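Local coordinates for protein membrane-bound lytic murein transglycosylase A (Burkholderia pseudomallei, PDB 6QK4) that probably cleaves the beta-1,4 glycosidic bond between N-acetylmuramic acid and N-acetylglucosamine in peptidoglycan, forming a 1,6-anhydro bond in the N-acetylmuramic acid residue, at residues 43-48 and 69-74; 61-66 and 84-89; 88-93 and 343-348. One frame throughout, in Å; residues are numbered along the deposited sequence.

The three contacts lie on the same side of the chain's centre. Contact 1 is partly buried and mainly polar: a threonine, an aspartate and a water tie the start of helix 44-55 to a loop. Contact 2 is mostly buried, made of aromatic rings and an alanine, with Arg63 at its exposed margin. It packs helix 62-68 on the junction between helix 76-86 and strand 87-92. Contact 3 is partly buried and relies on backbone hydrogen bonds between strands 87-92 and 336-346. Contacts 2 and 3 share Thr88 and Pro89, and Tyr86 O probably accepts a hydrogen bond from Asn347 N. Contacts 1 and 2 are linked by sequence, since helices 44-55 and 62-68 are consecutive.

Contact 1: residues 43-48 and 69-74; sequences GATIAL and MRLDDL
The first turn of helix 44-55 faces the irregular chain 69-74, and the backbones come nearest at Thr45 CA and Asp73 CA, 5.8 Å apart. Gly43 is the N-cap residue of the helix. Its positive phi (96°) would bring a CB against the preceding carbonyl, so glycine suits the position. Thr45 points at the loop and splits its two branches. OG1 sits in the crowded place between the backbone N and the carbonyl carbon, with chi1 at 41°. From there Thr45 OG1 donates a short hydrogen bond to Asp73 OD1, 2.6 Å away. It meets the anti lone pair of that oxygen. Asp73 OD1 also forms a salt bridge with Arg49, one turn further along the helix, so this one oxygen ties the loop to two helix residues. The negative charge is probably favoured by the arginine and by the nearby helix N-terminus.

A water completes the polar side. It accepts from Gly43 N at 2.8 Å. It donates to Thr45 OG1 at 3.0 Å and to Asp73 O at 2.7 Å. The Ile46 side chain crosses that of Asp73 at about a right angle, with Ile46 CG1 3.7 Å from Asp73 OD1. On the apolar side, Thr45 CG2 lies 4.0 Å from Leu71 CD1. Leu48 CD2 comes more loosely toward the same leucine methyl. Phe82 of helix 76-86 touches both leucines.

The loop has its own brace: Asp72 OD1 accepts from Leu74 N at 2.8 Å. This is an Asx turn, and the same oxygen also accepts from Asp75 N just before helix 76-86. The whole is a helix start with glycine at the N-cap position, fastened by a side-chain bond and a water to the Asx-turn loop between two further helices.

Contact 2: residues 61-66 and 84-89; sequences WQRACA and ETYFTP
Tyr86 is the last residue of helix 76-86, and its CB is directed toward helix 62-68. Its CG is anti to its own carbonyl carbon (chi1 -77°), which lays one long side of the ring along Arg63 and Ala64. Tyr86 CD2 touches the helix backbone itself, 3.7 Å from Ala64 CA. The small alanine allows this close approach, and the two CA atoms of Tyr86 and Ala64 are 6.0 Å apart. Further out, Tyr86 CE2 lies over one face of the Arg63 guanidinium, 3.7 Å from NH2. The two planes are 29° apart. The arginine chain bends at chi3 to bring the group there. Phe82, one turn earlier in helix 76-86, also meets the tyrosine ring.

Phe87 is the first residue past the helix and opens strand 87-92. The contact is thus a helix packed on a helix-to-strand junction, with adjacent residues of the junction reaching the same helix. Helix 62-68 is itself tied to helix 44-55 by the disulfide between Cys65 and Cys52.

The Phe87 ring reaches the helix with its outer end. Its CZ is 4.0 Å from Ala64 CB, so the alanine methyl has a ring of each junction residue beside it. The same end of the phenylalanine meets Trp61. This is an offset edge-to-face pair, with the edge of Phe87 toward the face of the indole. The centroid of the Trp61 six-membered ring lies 5.4 Å from that of the Phe87 ring, and the planes make 61°. The closest atoms are Trp61 CH2 and Phe87 CE2, at 3.6 Å. Pro346 of strand 336-346 touches both rings, and Leu55 of helix 44-55 packs on the indole.

Contact 3: residues 88-93 and 343-348; sequences TPFQFA and LLFPNS
Four backbone hydrogen bonds join the antiparallel strands. Thr88 and Phe345 form one hydrogen-bonded pair, with Thr88 N to Phe345 O at 3.1 Å and nearly straight (169°). Phe90 and Leu343 form the other. Its bond from Phe90 N to Leu343 O is shorter, 2.8 Å. Between them Pro89 and Leu344 make a non-hydrogen-bonded pair, where the proline costs no bond to strand 336-346, since this pair needs no N-H. Thr88 OG1 donates to OD1 of Asn347, just past the end of strand 336-346, at 2.7 Å and in the plane of the amide carbonyl.

Thr88, Phe90, Leu343 and Phe345 share one sheet face. There the edge of Phe345 points at the face of Phe90 in an offset T-shaped stack, with planes at 88°. The closest atoms are Phe90 CD1 and Phe345 CD2, 3.6 Å apart. Farther along, Leu343 covers one face of the Phe92 ring. Its CD1 makes a CH-pi contact 4.2 Å from the Phe92 ring centroid.

Strand 87-92 lies between strand 25-27 and strand 336-346. Strand 285-291 pairs with strand 336-346 too, and its Val286 and Pro285 touch Leu343 and Leu344. Asn347 ND2 reaches back weakly to Thr85 O in helix 76-86.

Contact 1: residues 43-48 and 69-74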
ATOM      1  N   GLY A  43      -4.911   0.094 -16.706  1.00 23.27           N
ATOM      2  CA  GLY A  43      -3.811   0.527 -15.851  1.00 22.04           C
ATOM      3  C   GLY A  43      -2.514  -0.246 -16.034  1.00 21.33           C
ATOM      4  O   GLY A  43      -1.437   0.250 -15.654  1.00 22.62           O
ATOM      5  N   ALA A  44      -2.535  -1.421 -16.644  1.00 21.02           N
ATOM      6  CA  ALA A  44      -1.277  -2.172 -16.710  1.00 18.92           C
ATOM      7  C   ALA A  44      -0.189  -1.495 -17.563  1.00 21.52           C
ATOM      8  O   ALA A  44       1.013  -1.582 -17.232  1.00 21.36           O
ATOM      9  CB  ALA A  44      -1.551  -3.598 -17.232  1.00 20.57           C
ATOM     10  N   THR A  45      -0.573  -0.795 -18.654  1.00 22.08           N
ATOM     11  CA  THR A  45       0.447  -0.101 -19.453  1.00 19.24           C
ATOM     12  C   THR A  45       1.090   1.057 -18.698  1.00 21.10           C
ATOM     13  O   THR A  45       2.233   1.432 -19.018  1.00 22.42           O
ATOM     14  CB  THR A  45      -0.139   0.429 -20.748  1.00 22.21           C
ATOM     15  OG1 THR A  45      -1.433   0.974 -20.468  1.00 22.96           O
ATOM     16  CG2 THR A  45      -0.312  -0.752 -21.767  1.00 25.08           C
ATOM     17  N   ILE A  46       0.360   1.682 -17.771  1.00 20.82           N
ATOM     18  CA  ILE A  46       0.960   2.769 -16.985  1.00 20.79           C
ATOM     19  C   ILE A  46       2.100   2.225 -16.147  1.00 19.55           C
ATOM     20  O   ILE A  46       3.214   2.764 -16.133  1.00 21.89           O
ATOM     21  CB  ILE A  46      -0.111   3.463 -16.116  1.00 24.19           C
ATOM     22  CG1 ILE A  46      -1.080   4.259 -16.997  1.00 23.95           C
ATOM     23  CG2 ILE A  46       0.504   4.420 -15.109  1.00 25.01           C
ATOM     24  CD1 ILE A  46      -2.368   4.744 -16.327  1.00 26.89           C
ATOM     25  N   ALA A  47       1.837   1.130 -15.435  1.00 20.46           N
ATOM     26  CA  ALA A  47       2.879   0.529 -14.593  1.00 19.92           C
ATOM     27  C   ALA A  47       3.979  -0.068 -15.450  1.00 20.80           C
ATOM     28  O   ALA A  47       5.148  -0.059 -15.048  1.00 18.41           O
ATOM     29  CB  ALA A  47       2.283  -0.541 -13.663  1.00 18.51           C
ATOM     30  N   LEU A  48       3.630  -0.550 -16.646  1.00 18.48           N
ATOM     31  CA  LEU A  48       4.632  -1.021 -17.592  1.00 18.59           C
ATOM     32  C   LEU A  48       5.605   0.088 -18.029  1.00 21.41           C
ATOM     33  O   LEU A  48       6.813  -0.141 -18.122  1.00 19.85           O
ATOM     34  CB  LEU A  48       3.939  -1.645 -18.827  1.00 17.67           C
ATOM     35  CG  LEU A  48       4.893  -2.027 -19.994  1.00 19.52           C
ATOM     36  CD1 LEU A  48       5.707  -3.197 -19.576  1.00 24.42           C
ATOM     37  CD2 LEU A  48       4.031  -2.482 -21.157  1.00 21.55           C
ATOM     38  N   MET A  69       6.328   1.287 -25.579  1.00 29.25           N
ATOM     39  CA  MET A  69       6.145   2.721 -25.714  1.00 29.45           C
ATOM     40  C   MET A  69       5.163   3.052 -26.832  1.00 32.46           C
ATOM     41  O   MET A  69       4.693   4.194 -26.907  1.00 37.61           O
ATOM     42  CB  MET A  69       7.509   3.400 -25.960  1.00 36.78           C
ATOM     43  CG  MET A  69       8.476   3.265 -24.807  1.00 41.12           C
ATOM     44  SD  MET A  69       7.834   3.955 -23.250  1.00 48.79           S
ATOM     45  CE  MET A  69       8.303   2.689 -22.108  1.00 48.49           C
ATOM     46  N   ARG A  70       4.817   2.091 -27.682  1.00 30.46           N
ATOM     47  CA  ARG A  70       3.814   2.352 -28.715  1.00 32.75           C
ATOM     48  C   ARG A  70       2.371   2.096 -28.248  1.00 32.37           C
ATOM     49  O   ARG A  70       1.429   2.336 -29.006  1.00 32.47           O
ATOM     50  CB  ARG A  70       4.164   1.535 -29.979  1.00 37.25           C
ATOM     51  CG  ARG A  70       5.705   1.552 -30.253  1.00 48.20           C
ATOM     52  CD  ARG A  70       6.112   1.452 -31.731  1.00 56.42           C
ATOM     53  NE  ARG A  70       5.266   0.526 -32.479  1.00 64.94           N
ATOM     54  CZ  ARG A  70       5.564  -0.756 -32.679  1.00 70.92           C
ATOM     55  NH1 ARG A  70       6.686  -1.259 -32.173  1.00 71.49           N
ATOM     56  NH2 ARG A  70       4.738  -1.536 -33.374  1.00 72.81           N
ATOM     57  N   LEU A  71       2.168   1.600 -27.036  1.00 25.07           N
ATOM     58  CA  LEU A  71       0.823   1.239 -26.576  1.00 21.79           C
ATOM     59  C   LEU A  71       0.148   2.412 -25.895  1.00 24.44           C
ATOM     60  O   LEU A  71       0.777   3.078 -25.073  1.00 29.26           O
ATOM     61  CB  LEU A  71       0.919   0.113 -25.554  1.00 23.10           C
ATOM     62  CG  LEU A  71       1.591  -1.156 -26.071  1.00 24.23           C
ATOM     63  CD1 LEU A  71       1.724  -2.109 -24.945  1.00 24.99           C
ATOM     64  CD2 LEU A  71       0.773  -1.779 -27.250  1.00 28.92           C
ATOM     65  N   ASP A  72      -1.154   2.631 -26.148  1.00 22.18           N
ATOM     66  CA  ASP A  72      -1.857   3.599 -25.319  1.00 24.84           C
ATOM     67  C   ASP A  72      -2.547   2.854 -24.164  1.00 23.99           C
ATOM     68  O   ASP A  72      -2.629   1.626 -24.133  1.00 24.82           O
ATOM     69  CB  ASP A  72      -2.852   4.409 -26.165  1.00 27.45           C
ATOM     70  CG  ASP A  72      -3.957   3.553 -26.747  1.00 30.91           C
ATOM     71  OD1 ASP A  72      -4.740   3.010 -25.967  1.00 28.00           O
ATOM     72  OD2 ASP A  72      -4.054   3.441 -28.010  1.00 31.28           O
ATOM     73  N   ASP A  73      -3.112   3.615 -23.214  1.00 22.62           N
ATOM     74  CA  ASP A  73      -3.671   3.007 -22.023  1.00 21.47           C
ATOM     75  C   ASP A  73      -5.126   2.636 -22.161  1.00 21.03           C
ATOM     76  O   ASP A  73      -5.714   2.054 -21.229  1.00 25.73           O
ATOM     77  CB  ASP A  73      -3.519   3.992 -20.827  1.00 21.70           C
ATOM     78  CG  ASP A  73      -2.092   4.421 -20.633  1.00 25.22           C
ATOM     79  OD1 ASP A  73      -1.222   3.530 -20.622  1.00 26.70           O
ATOM     80  OD2 ASP A  73      -1.829   5.649 -20.517  1.00 25.90           O
ATOM     81  N   LEU A  74      -5.749   2.892 -23.317  1.00 23.14           N
ATOM     82  CA  LEU A  74      -7.157   2.570 -23.475  1.00 21.96           C
ATOM     83  C   LEU A  74      -7.385   1.267 -24.236  1.00 24.69           C
ATOM     84  O   LEU A  74      -8.347   0.535 -23.918  1.00 27.56           O
ATOM     85  CB  LEU A  74      -7.914   3.688 -24.195  1.00 28.78           C
ATOM     86  CG  LEU A  74      -7.779   5.118 -23.694  1.00 28.37           C
ATOM     87  CD1 LEU A  74      -8.663   5.993 -24.566  1.00 33.76           C
ATOM     88  CD2 LEU A  74      -8.223   5.191 -22.254  1.00 29.18           C
TER
HETATM   89  O   HOH W   1      -4.239   0.998 -19.293  1.00 24.71           O

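Contact 2: residues 61-66 and 84-89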
ATOM      1  N   TRP A  61      15.285  -6.678 -22.202  1.00 25.22           N
ATOM      2  CA  TRP A  61      14.096  -5.821 -22.173  1.00 23.54           C
ATOM      3  C   TRP A  61      14.030  -4.820 -23.315  1.00 24.18           C
ATOM      4  O   TRP A  61      12.983  -4.217 -23.535  1.00 23.84           O
ATOM      5  CB  TRP A  61      14.039  -5.080 -20.819  1.00 25.17           C
ATOM      6  CG  TRP A  61      13.515  -5.964 -19.720  1.00 23.85           C
ATOM      7  CD1 TRP A  61      14.202  -6.957 -19.038  1.00 26.30           C
ATOM      8  CD2 TRP A  61      12.167  -6.010 -19.259  1.00 20.01           C
ATOM      9  NE1 TRP A  61      13.341  -7.560 -18.089  1.00 21.60           N
ATOM     10  CE2 TRP A  61      12.091  -7.005 -18.238  1.00 22.84           C
ATOM     11  CE3 TRP A  61      11.004  -5.265 -19.579  1.00 20.22           C
ATOM     12  CZ2 TRP A  61      10.895  -7.269 -17.524  1.00 19.95           C
ATOM     13  CZ3 TRP A  61       9.830  -5.532 -18.873  1.00 21.26           C
ATOM     14  CH2 TRP A  61       9.806  -6.526 -17.850  1.00 18.21           C
ATOM     15  N   GLN A  62      15.093  -4.668 -24.119  1.00 24.40           N
ATOM     16  CA  GLN A  62      15.085  -3.559 -25.067  1.00 22.71           C
ATOM     17  C   GLN A  62      13.924  -3.667 -26.044  1.00 23.62           C
ATOM     18  O   GLN A  62      13.246  -2.669 -26.316  1.00 25.53           O
ATOM     19  CB  GLN A  62      16.437  -3.525 -25.838  1.00 23.97           C
ATOM     20  CG  GLN A  62      17.585  -3.040 -25.031  1.00 31.83           C
ATOM     21  CD  GLN A  62      18.932  -3.134 -25.819  1.00 38.71           C
ATOM     22  OE1 GLN A  62      18.933  -3.341 -27.052  1.00 42.01           O
ATOM     23  NE2 GLN A  62      20.062  -2.978 -25.106  1.00 41.33           N
ATOM     24  N   ARG A  63      13.713  -4.846 -26.643  1.00 23.79           N
ATOM     25  CA  ARG A  63      12.655  -4.951 -27.633  1.00 26.65           C
ATOM     26  C   ARG A  63      11.285  -4.769 -27.008  1.00 28.83           C
ATOM     27  O   ARG A  63      10.414  -4.125 -27.600  1.00 25.59           O
ATOM     28  CB  ARG A  63      12.677  -6.306 -28.334  1.00 28.57           C
ATOM     29  CG  ARG A  63      13.814  -6.455 -29.335  1.00 39.65           C
ATOM     30  CD  ARG A  63      13.821  -7.920 -29.791  1.00 49.00           C
ATOM     31  NE  ARG A  63      12.529  -8.347 -30.351  1.00 56.67           N
ATOM     32  CZ  ARG A  63      11.717  -9.265 -29.810  1.00 61.91           C
ATOM     33  NH1 ARG A  63      12.035  -9.877 -28.664  1.00 63.79           N
ATOM     34  NH2 ARG A  63      10.569  -9.565 -30.415  1.00 61.65           N
ATOM     35  N   ALA A  64      11.034  -5.430 -25.881  1.00 25.76           N
ATOM     36  CA  ALA A  64       9.720  -5.302 -25.250  1.00 23.90           C
ATOM     37  C   ALA A  64       9.423  -3.857 -24.868  1.00 22.23           C
ATOM     38  O   ALA A  64       8.278  -3.389 -25.032  1.00 23.77           O
ATOM     39  CB  ALA A  64       9.621  -6.202 -24.004  1.00 27.46           C
ATOM     40  N   CYS A  65      10.414  -3.160 -24.287  1.00 23.40           N
ATOM     41  CA  CYS A  65      10.227  -1.773 -23.885  1.00 23.78           C
ATOM     42  C   CYS A  65      10.009  -0.864 -25.090  1.00 28.23           C
ATOM     43  O   CYS A  65       9.152   0.029 -25.052  1.00 29.17           O
ATOM     44  CB  CYS A  65      11.398  -1.299 -23.049  1.00 24.50           C
ATOM     45  SG  CYS A  65      11.137  -1.886 -21.335  1.00 27.99           S
ATOM     46  N   ALA A  66      10.729  -1.105 -26.191  1.00 26.62           N
ATOM     47  CA  ALA A  66      10.461  -0.327 -27.404  1.00 25.96           C
ATOM     48  C   ALA A  66       9.009  -0.498 -27.874  1.00 26.13           C
ATOM     49  O   ALA A  66       8.336   0.487 -28.211  1.00 29.83           O
ATOM     50  CB  ALA A  66      11.472  -0.693 -28.509  1.00 27.74           C
ATOM     51  N   GLU A  84       1.146 -11.166 -24.463  1.00 23.05           N
ATOM     52  CA  GLU A  84       1.130 -12.559 -24.928  1.00 24.87           C
ATOM     53  C   GLU A  84       2.246 -12.799 -25.923  1.00 28.77           C
ATOM     54  O   GLU A  84       2.786 -13.904 -25.999  1.00 31.00           O
ATOM     55  CB  GLU A  84      -0.240 -12.900 -25.541  1.00 23.81           C
ATOM     56  CG  GLU A  84      -1.376 -13.019 -24.484  1.00 24.22           C
ATOM     57  CD  GLU A  84      -2.666 -13.371 -25.112  1.00 27.00           C
ATOM     58  OE1 GLU A  84      -2.646 -13.568 -26.369  1.00 32.20           O
ATOM     59  OE2 GLU A  84      -3.704 -13.426 -24.448  1.00 25.82           O
ATOM     60  N   THR A  85       2.664 -11.749 -26.639  1.00 26.65           N
ATOM     61  CA  THR A  85       3.658 -11.809 -27.698  1.00 25.30           C
ATOM     62  C   THR A  85       5.077 -11.633 -27.173  1.00 26.82           C
ATOM     63  O   THR A  85       6.004 -12.283 -27.672  1.00 27.63           O
ATOM     64  CB  THR A  85       3.362 -10.703 -28.746  1.00 22.77           C
ATOM     65  OG1 THR A  85       2.109 -10.954 -29.385  1.00 31.35           O
ATOM     66  CG2 THR A  85       4.456 -10.575 -29.810  1.00 32.84           C
ATOM     67  N   TYR A  86       5.291 -10.739 -26.188  1.00 24.38           N
ATOM     68  CA  TYR A  86       6.642 -10.407 -25.773  1.00 22.12           C
ATOM     69  C   TYR A  86       7.103 -11.136 -24.523  1.00 22.08           C
ATOM     70  O   TYR A  86       8.297 -11.065 -24.203  1.00 24.87           O
ATOM     71  CB  TYR A  86       6.777  -8.892 -25.583  1.00 24.39           C
ATOM     72  CG  TYR A  86       6.897  -8.200 -26.919  1.00 25.05           C
ATOM     73  CD1 TYR A  86       5.762  -7.821 -27.639  1.00 28.81           C
ATOM     74  CD2 TYR A  86       8.154  -7.902 -27.448  1.00 28.43           C
ATOM     75  CE1 TYR A  86       5.890  -7.163 -28.919  1.00 30.25           C
ATOM     76  CE2 TYR A  86       8.273  -7.269 -28.695  1.00 34.28           C
ATOM     77  CZ  TYR A  86       7.129  -6.911 -29.407  1.00 36.18           C
ATOM     78  OH  TYR A  86       7.221  -6.272 -30.639  1.00 39.08           O
ATOM     79  N   PHE A  87       6.196 -11.847 -23.820  1.00 21.01           N
ATOM     80  CA  PHE A  87       6.563 -12.458 -22.553  1.00 18.46           C
ATOM     81  C   PHE A  87       6.053 -13.873 -22.502  1.00 21.66           C
ATOM     82  O   PHE A  87       5.043 -14.210 -23.132  1.00 27.04           O
ATOM     83  CB  PHE A  87       5.942 -11.678 -21.307  1.00 21.50           C
ATOM     84  CG  PHE A  87       6.508 -10.295 -21.138  1.00 21.17           C
ATOM     85  CD1 PHE A  87       5.979  -9.231 -21.857  1.00 21.15           C
ATOM     86  CD2 PHE A  87       7.556 -10.086 -20.262  1.00 19.54           C
ATOM     87  CE1 PHE A  87       6.551  -7.913 -21.765  1.00 21.15           C
ATOM     88  CE2 PHE A  87       8.167  -8.799 -20.131  1.00 23.24           C
ATOM     89  CZ  PHE A  87       7.615  -7.679 -20.891  1.00 22.39           C
ATOM     90  N   THR A  88       6.752 -14.694 -21.734  1.00 22.92           N
ATOM     91  CA  THR A  88       6.286 -16.014 -21.367  1.00 24.47           C
ATOM     92  C   THR A  88       5.949 -16.060 -19.881  1.00 20.71           C
ATOM     93  O   THR A  88       6.779 -15.640 -19.062  1.00 21.87           O
ATOM     94  CB  THR A  88       7.376 -17.060 -21.688  1.00 27.68           C
ATOM     95  OG1 THR A  88       7.577 -17.080 -23.121  1.00 27.73           O
ATOM     96  CG2 THR A  88       6.897 -18.478 -21.299  1.00 27.58           C
ATOM     97  N   PRO A  89       4.810 -16.617 -19.496  1.00 22.58           N
ATOM     98  CA  PRO A  89       4.526 -16.764 -18.064  1.00 22.89           C
ATOM     99  C   PRO A  89       5.074 -18.062 -17.471  1.00 24.79           C
ATOM    100  O   PRO A  89       5.026 -19.125 -18.086  1.00 24.16           O
ATOM    101  CB  PRO A  89       2.985 -16.735 -18.037  1.00 23.78           C
ATOM    102  CG  PRO A  89       2.580 -17.490 -19.380  1.00 21.81           C
ATOM    103  CD  PRO A  89       3.739 -17.172 -20.354  1.00 21.58           C
TER

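Contact 3: residues 88-93 and 343-348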
ATOM      1  N   THR A  88       6.752 -14.694 -21.734  1.00 22.92           N
ATOM      2  CA  THR A  88       6.286 -16.014 -21.367  1.00 24.47           C
ATOM      3  C   THR A  88       5.949 -16.060 -19.881  1.00 20.71           C
ATOM      4  O   THR A  88       6.779 -15.640 -19.062  1.00 21.87           O
ATOM      5  CB  THR A  88       7.376 -17.060 -21.688  1.00 27.68           C
ATOM      6  OG1 THR A  88       7.577 -17.080 -23.121  1.00 27.73           O
ATOM      7  CG2 THR A  88       6.897 -18.478 -21.299  1.00 27.58           C
ATOM      8  N   PRO A  89       4.810 -16.617 -19.496  1.00 22.58           N
ATOM      9  CA  PRO A  89       4.526 -16.764 -18.064  1.00 22.89           C
ATOM     10  C   PRO A  89       5.074 -18.062 -17.471  1.00 24.79           C
ATOM     11  O   PRO A  89       5.026 -19.125 -18.086  1.00 24.16           O
ATOM     12  CB  PRO A  89       2.985 -16.735 -18.037  1.00 23.78           C
ATOM     13  CG  PRO A  89       2.580 -17.490 -19.380  1.00 21.81           C
ATOM     14  CD  PRO A  89       3.739 -17.172 -20.354  1.00 21.58           C
ATOM     15  N   PHE A  90       5.584 -17.979 -16.230  1.00 19.56           N
ATOM     16  CA  PHE A  90       6.147 -19.131 -15.532  1.00 20.13           C
ATOM     17  C   PHE A  90       5.411 -19.307 -14.221  1.00 24.04           C
ATOM     18  O   PHE A  90       5.489 -18.438 -13.343  1.00 23.13           O
ATOM     19  CB  PHE A  90       7.638 -18.992 -15.213  1.00 20.03           C
ATOM     20  CG  PHE A  90       8.533 -19.092 -16.438  1.00 21.78           C
ATOM     21  CD1 PHE A  90       8.540 -18.055 -17.350  1.00 20.92           C
ATOM     22  CD2 PHE A  90       9.401 -20.196 -16.650  1.00 23.76           C
ATOM     23  CE1 PHE A  90       9.329 -18.098 -18.492  1.00 23.44           C
ATOM     24  CE2 PHE A  90      10.229 -20.212 -17.791  1.00 25.69           C
ATOM     25  CZ  PHE A  90      10.162 -19.172 -18.705  1.00 24.85           C
ATOM     26  N   GLN A  91       4.732 -20.430 -14.072  1.00 21.44           N
ATOM     27  CA  GLN A  91       4.116 -20.733 -12.763  1.00 23.80           C
ATOM     28  C   GLN A  91       5.188 -20.754 -11.666  1.00 20.77           C
ATOM     29  O   GLN A  91       6.246 -21.360 -11.840  1.00 20.40           O
ATOM     30  CB  GLN A  91       3.368 -22.090 -12.883  1.00 21.62           C
ATOM     31  CG  GLN A  91       2.991 -22.692 -11.527  1.00 22.11           C
ATOM     32  CD  GLN A  91       2.662 -24.147 -11.666  1.00 24.89           C
ATOM     33  OE1 GLN A  91       1.523 -24.494 -11.972  1.00 26.31           O
ATOM     34  NE2 GLN A  91       3.645 -24.998 -11.450  1.00 24.42           N
ATOM     35  N   PHE A  92       4.955 -20.015 -10.554  1.00 19.39           N
ATOM     36  CA  PHE A  92       5.982 -19.765  -9.537  1.00 18.97           C
ATOM     37  C   PHE A  92       5.642 -20.509  -8.258  1.00 21.65           C
ATOM     38  O   PHE A  92       4.537 -20.338  -7.708  1.00 20.98           O
ATOM     39  CB  PHE A  92       6.028 -18.272  -9.262  1.00 19.56           C
ATOM     40  CG  PHE A  92       7.127 -17.843  -8.323  1.00 23.32           C
ATOM     41  CD1 PHE A  92       8.423 -18.294  -8.504  1.00 24.59           C
ATOM     42  CD2 PHE A  92       6.849 -16.958  -7.289  1.00 23.33           C
ATOM     43  CE1 PHE A  92       9.468 -17.843  -7.645  1.00 23.64           C
ATOM     44  CE2 PHE A  92       7.881 -16.548  -6.412  1.00 22.02           C
ATOM     45  CZ  PHE A  92       9.181 -16.978  -6.600  1.00 23.50           C
ATOM     46  N   ALA A  93       6.561 -21.356  -7.794  1.00 18.74           N
ATOM     47  CA  ALA A  93       6.322 -22.078  -6.557  1.00 20.74           C
ATOM     48  C   ALA A  93       7.275 -21.670  -5.436  1.00 23.48           C
ATOM     49  O   ALA A  93       8.410 -21.219  -5.671  1.00 23.90           O
ATOM     50  CB  ALA A  93       6.433 -23.586  -6.791  1.00 24.72           C
ATOM     51  N   LEU A 343       5.363 -15.579 -12.872  1.00 18.19           N
ATOM     52  CA  LEU A 343       6.330 -14.538 -13.221  1.00 17.24           C
ATOM     53  C   LEU A 343       6.461 -14.466 -14.737  1.00 19.94           C
ATOM     54  O   LEU A 343       6.526 -15.502 -15.411  1.00 21.27           O
ATOM     55  CB  LEU A 343       7.690 -14.860 -12.604  1.00 18.02           C
ATOM     56  CG  LEU A 343       7.782 -15.094 -11.100  1.00 25.27           C
ATOM     57  CD1 LEU A 343       9.229 -14.927 -10.612  1.00 21.54           C
ATOM     58  CD2 LEU A 343       6.964 -14.150 -10.302  1.00 25.25           C
ATOM     59  N   LEU A 344       6.454 -13.269 -15.280  1.00 20.01           N
ATOM     60  CA  LEU A 344       6.663 -13.106 -16.714  1.00 21.62           C
ATOM     61  C   LEU A 344       8.142 -12.815 -16.984  1.00 20.92           C
ATOM     62  O   LEU A 344       8.747 -12.008 -16.289  1.00 20.17           O
ATOM     63  CB  LEU A 344       5.857 -11.936 -17.268  1.00 18.14           C
ATOM     64  CG  LEU A 344       4.334 -12.114 -17.443  1.00 21.65           C
ATOM     65  CD1 LEU A 344       3.659 -12.389 -16.186  1.00 28.69           C
ATOM     66  CD2 LEU A 344       3.803 -10.880 -18.040  1.00 19.85           C
ATOM     67  N   PHE A 345       8.686 -13.427 -18.046  1.00 21.04           N
ATOM     68  CA  PHE A 345      10.058 -13.096 -18.456  1.00 23.81           C
ATOM     69  C   PHE A 345      10.007 -12.721 -19.922  1.00 22.80           C
ATOM     70  O   PHE A 345       9.308 -13.386 -20.686  1.00 23.00           O
ATOM     71  CB  PHE A 345      11.005 -14.279 -18.253  1.00 23.81           C
ATOM     72  CG  PHE A 345      11.304 -14.511 -16.813  1.00 24.79           C
ATOM     73  CD1 PHE A 345      12.299 -13.779 -16.177  1.00 29.02           C
ATOM     74  CD2 PHE A 345      10.537 -15.412 -16.070  1.00 23.84           C
ATOM     75  CE1 PHE A 345      12.545 -13.936 -14.809  1.00 30.94           C
ATOM     76  CE2 PHE A 345      10.756 -15.589 -14.725  1.00 28.64           C
ATOM     77  CZ  PHE A 345      11.756 -14.851 -14.062  1.00 29.23           C
ATOM     78  N   PRO A 346      10.753 -11.714 -20.364  1.00 22.15           N
ATOM     79  CA  PRO A 346      10.653 -11.316 -21.782  1.00 23.90           C
ATOM     80  C   PRO A 346      11.242 -12.358 -22.718  1.00 25.61           C
ATOM     81  O   PRO A 346      12.273 -12.957 -22.421  1.00 29.89           O
ATOM     82  CB  PRO A 346      11.452 -10.020 -21.855  1.00 27.25           C
ATOM     83  CG  PRO A 346      12.206  -9.937 -20.631  1.00 29.30           C
ATOM     84  CD  PRO A 346      11.459 -10.704 -19.566  1.00 25.03           C
ATOM     85  N   ASN A 347      10.565 -12.556 -23.848  1.00 26.54           N
ATOM     86  CA  ASN A 347      11.017 -13.551 -24.830  1.00 31.58           C
ATOM     87  C   ASN A 347      12.388 -13.201 -25.377  1.00 40.83           C
ATOM     88  O   ASN A 347      13.254 -14.084 -25.479  1.00 45.12           O
ATOM     89  CB  ASN A 347       9.994 -13.684 -25.964  1.00 30.13           C
ATOM     90  CG  ASN A 347       8.720 -14.301 -25.490  1.00 33.71           C
ATOM     91  OD1 ASN A 347       8.724 -15.037 -24.496  1.00 34.22           O
ATOM     92  ND2 ASN A 347       7.610 -14.020 -26.173  1.00 34.23           N
ATOM     93  N   SER A 348      12.597 -11.939 -25.751  1.00 45.37           N
ATOM     94  CA  SER A 348      13.949 -11.387 -25.948  1.00 60.32           C
ATOM     95  C   SER A 348      14.753 -12.032 -27.114  1.00 66.61           C
ATOM     96  O   SER A 348      14.820 -13.266 -27.292  1.00 68.66           O
ATOM     97  CB  SER A 348      14.753 -11.480 -24.619  1.00 62.33           C
ATOM     98  OG  SER A 348      16.152 -11.696 -24.834  1.00 65.41           O
TER